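Local coordinates for protein transcriptional regulator (Streptococcus dysgalactiae, PDB 4YV6) that probably binds DNA through an N-terminal helix-turn-helix domain and regulates transcription as a member of the Rgg family, at residues T8-R13 / R35-E40. Numbering follows the deposited sequence.
Sequences TLRRLR and RFERGE. With SO4 (sulfate ion), chain F; SO4 (sulfate ion), chain E.
Leu9 sets its CB 4.2 Å from Phe36 CE2, meeting the ring obliquely, while its CD1 packs against the carboxylate end of Glu37, 3.1 Å from OE2. Leu9 and Glu37 cross at about a right angle. Leu52 and Phe62, from helices 45-54 and 59-64, add to the apolar surroundings of Leu9. Arg10, whose CA comes nearest that of Glu37 across the two segments, meets Glu37 with this CA and with the aliphatic part of its side chain, CB to CD, its CG lying 3.5 Å from Glu37 OE1. Its guanidinium then leads away, the charged groups of the pair staying apart.

One turn on from Leu9, Arg13 shows how an arginine can couple two helices. With CG anti to the backbone N (chi1 177°) and the chain bent at chi3, it grips Glu37 side-on: NE reaches OE2 at 2.6 Å and NH2 reaches OE1 at 3.0 Å. Both oxygens use syn lone pairs, and the two flat groups are nearly coplanar, 18° apart, a pairing that fixes the rotation of each. A sulfate, probably from the crystallisation liquor, lies at the NH1/NH2 edge, its O3 2.7 Å from Arg13 NH2, and Arg13 NH1 also bonds Val18 O. Gly39, with positive phi and two bonds back into the last turn, forms the Schellman motif that closes the second helix. An apolar base topped by a buried salt bridge thus joins helices 5-15 and 30-37 within the compact helical bundle of a helix-turn-helix DNA-binding domain.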
loop_
_atom_site.group_PDB
_atom_site.type_symbol
_atom_site.label_atom_id
_atom_site.label_comp_id
_atom_site.label_asym_id
_atom_site.label_seq_id
_atom_site.Cartn_x
_atom_site.Cartn_y
_atom_site.Cartn_z
ATOM N N THR B 8 14.958 -1.307 -19.911
ATOM C CA THR B 8 14.226 -1.935 -18.819
ATOM C C THR B 8 13.128 -2.848 -19.351
ATOM O O THR B 8 12.918 -3.941 -18.826
ATOM C CB THR B 8 13.600 -0.890 -17.881
ATOM O OG1 THR B 8 14.621 -0.011 -17.397
ATOM C CG2 THR B 8 12.910 -1.574 -16.696
ATOM N N LEU B 9 12.427 -2.391 -20.386
ATOM C CA LEU B 9 11.379 -3.188 -21.011
ATOM C C LEU B 9 11.964 -4.514 -21.480
ATOM O O LEU B 9 11.361 -5.569 -21.291
ATOM C CB LEU B 9 10.744 -2.425 -22.182
ATOM C CG LEU B 9 9.517 -3.019 -22.897
ATOM C CD1 LEU B 9 9.919 -4.054 -23.941
ATOM C CD2 LEU B 9 8.513 -3.618 -21.917
ATOM N N ARG B 10 13.147 -4.450 -22.085
ATOM C CA ARG B 10 13.828 -5.641 -22.582
ATOM C C ARG B 10 14.140 -6.631 -21.460
ATOM O O ARG B 10 13.868 -7.825 -21.585
ATOM C CB ARG B 10 15.121 -5.253 -23.300
ATOM C CG ARG B 10 15.863 -6.440 -23.899
ATOM C CD ARG B 10 16.993 -5.996 -24.821
ATOM N NE ARG B 10 18.293 -5.974 -24.148
ATOM C CZ ARG B 10 19.211 -6.938 -24.227
ATOM N NH1 ARG B 10 18.998 -8.029 -24.955
ATOM N NH2 ARG B 10 20.358 -6.808 -23.573
ATOM N N ARG B 11 14.719 -6.133 -20.371
ATOM C CA ARG B 11 15.095 -6.986 -19.247
ATOM C C ARG B 11 13.877 -7.658 -18.626
ATOM O O ARG B 11 13.924 -8.834 -18.269
ATOM C CB ARG B 11 15.839 -6.179 -18.181
ATOM C CG ARG B 11 16.223 -7.000 -16.956
ATOM C CD ARG B 11 17.185 -6.252 -16.047
ATOM N NE ARG B 11 16.699 -4.917 -15.708
ATOM C CZ ARG B 11 15.728 -4.670 -14.833
ATOM N NH1 ARG B 11 15.119 -5.668 -14.203
ATOM N NH2 ARG B 11 15.361 -3.420 -14.592
ATOM N N LEU B 12 12.790 -6.905 -18.495
ATOM C CA LEU B 12 11.550 -7.445 -17.950
ATOM C C LEU B 12 10.917 -8.451 -18.909
ATOM O O LEU B 12 10.406 -9.488 -18.482
ATOM C CB LEU B 12 10.563 -6.316 -17.644
ATOM C CG LEU B 12 10.967 -5.328 -16.548
ATOM C CD1 LEU B 12 9.940 -4.210 -16.446
ATOM C CD2 LEU B 12 11.123 -6.029 -15.206
ATOM N N ARG B 13 10.953 -8.144 -20.203
ATOM C CA ARG B 13 10.394 -9.035 -21.213
ATOM C C ARG B 13 11.145 -10.364 -21.247
ATOM O O ARG B 13 10.534 -11.432 -21.194
ATOM C CB ARG B 13 10.432 -8.382 -22.597
ATOM C CG ARG B 13 9.934 -9.287 -23.715
ATOM C CD ARG B 13 10.066 -8.627 -25.079
ATOM N NE ARG B 13 11.448 -8.268 -25.389
ATOM C CZ ARG B 13 12.387 -9.134 -25.760
ATOM N NH1 ARG B 13 12.109 -10.427 -25.862
ATOM N NH2 ARG B 13 13.613 -8.705 -26.028
ATOM N N ARG B 35 13.509 -1.596 -31.766
ATOM C CA ARG B 35 14.133 -0.284 -31.898
ATOM C C ARG B 35 13.951 0.524 -30.619
ATOM O O ARG B 35 14.828 1.296 -30.234
ATOM C CB ARG B 35 13.555 0.485 -33.090
ATOM C CG ARG B 35 14.161 0.098 -34.431
ATOM C CD ARG B 35 13.894 1.159 -35.488
ATOM N NE ARG B 35 12.467 1.407 -35.694
ATOM C CZ ARG B 35 11.685 0.696 -36.502
ATOM N NH1 ARG B 35 12.176 -0.327 -37.188
ATOM N NH2 ARG B 35 10.401 1.006 -36.622
ATOM N N PHE B 36 12.810 0.343 -29.963
ATOM C CA PHE B 36 12.550 1.013 -28.694
ATOM C C PHE B 36 13.451 0.450 -27.599
ATOM O O PHE B 36 14.049 1.204 -26.832
ATOM C CB PHE B 36 11.080 0.869 -28.296
ATOM C CG PHE B 36 10.788 1.319 -26.894
ATOM C CD1 PHE B 36 11.010 2.632 -26.513
ATOM C CD2 PHE B 36 10.286 0.431 -25.958
ATOM C CE1 PHE B 36 10.741 3.050 -25.222
ATOM C CE2 PHE B 36 10.014 0.843 -24.667
ATOM C CZ PHE B 36 10.242 2.155 -24.299
ATOM N N GLU B 37 13.548 -0.874 -27.538
ATOM C CA GLU B 37 14.400 -1.539 -26.556
ATOM C C GLU B 37 15.863 -1.140 -26.726
ATOM O O GLU B 37 16.612 -1.070 -25.753
ATOM C CB GLU B 37 14.266 -3.058 -26.668
ATOM C CG GLU B 37 12.949 -3.605 -26.149
ATOM C CD GLU B 37 12.920 -5.121 -26.123
ATOM O OE1 GLU B 37 13.846 -5.746 -26.682
ATOM O OE2 GLU B 37 11.973 -5.688 -25.538
ATOM N N ARG B 38 16.259 -0.882 -27.969
ATOM C CA ARG B 38 17.633 -0.503 -28.281
ATOM C C ARG B 38 17.862 1.001 -28.131
ATOM O O ARG B 38 18.987 1.482 -28.263
ATOM C CB ARG B 38 17.990 -0.949 -29.702
ATOM C CG ARG B 38 18.614 -2.334 -29.775
ATOM C CD ARG B 38 20.070 -2.298 -29.331
ATOM N NE ARG B 38 20.719 -3.602 -29.428
ATOM C CZ ARG B 38 22.034 -3.792 -29.364
ATOM N NH1 ARG B 38 22.856 -2.761 -29.212
ATOM N NH2 ARG B 38 22.532 -5.018 -29.460
ATOM N N GLY B 39 16.792 1.739 -27.852
ATOM C CA GLY B 39 16.883 3.176 -27.666
ATOM C C GLY B 39 17.139 3.926 -28.960
ATOM O O GLY B 39 17.583 5.076 -28.939
ATOM N N GLU B 40 16.862 3.275 -30.086
ATOM C CA GLU B 40 17.041 3.889 -31.399
ATOM C C GLU B 40 15.825 4.726 -31.780
ATOM O O GLU B 40 15.937 5.696 -32.529
ATOM C CB GLU B 40 17.290 2.817 -32.462
ATOM C CG GLU B 40 18.559 2.008 -32.239
ATOM C CD GLU B 40 18.733 0.895 -33.256
ATOM O OE1 GLU B 40 17.812 0.681 -34.074
ATOM O OE2 GLU B 40 19.792 0.234 -33.237
HETATM S S SO4 F . 9.713 4.118 -36.123
HETATM O O1 SO4 F . 8.296 3.769 -36.085
HETATM O O2 SO4 F . 10.224 3.919 -37.479
HETATM O O3 SO4 F . 9.880 5.517 -35.738
HETATM O O4 SO4 F . 10.456 3.270 -35.191
HETATM S S SO4 E . 15.077 -12.310 -26.931
HETATM O O1 SO4 E . 13.977 -12.960 -26.222
HETATM O O2 SO4 E . 15.078 -12.737 -28.328
HETATM O O3 SO4 E . 14.912 -10.859 -26.866
HETATM O O4 SO4 E . 16.343 -12.680 -26.304
#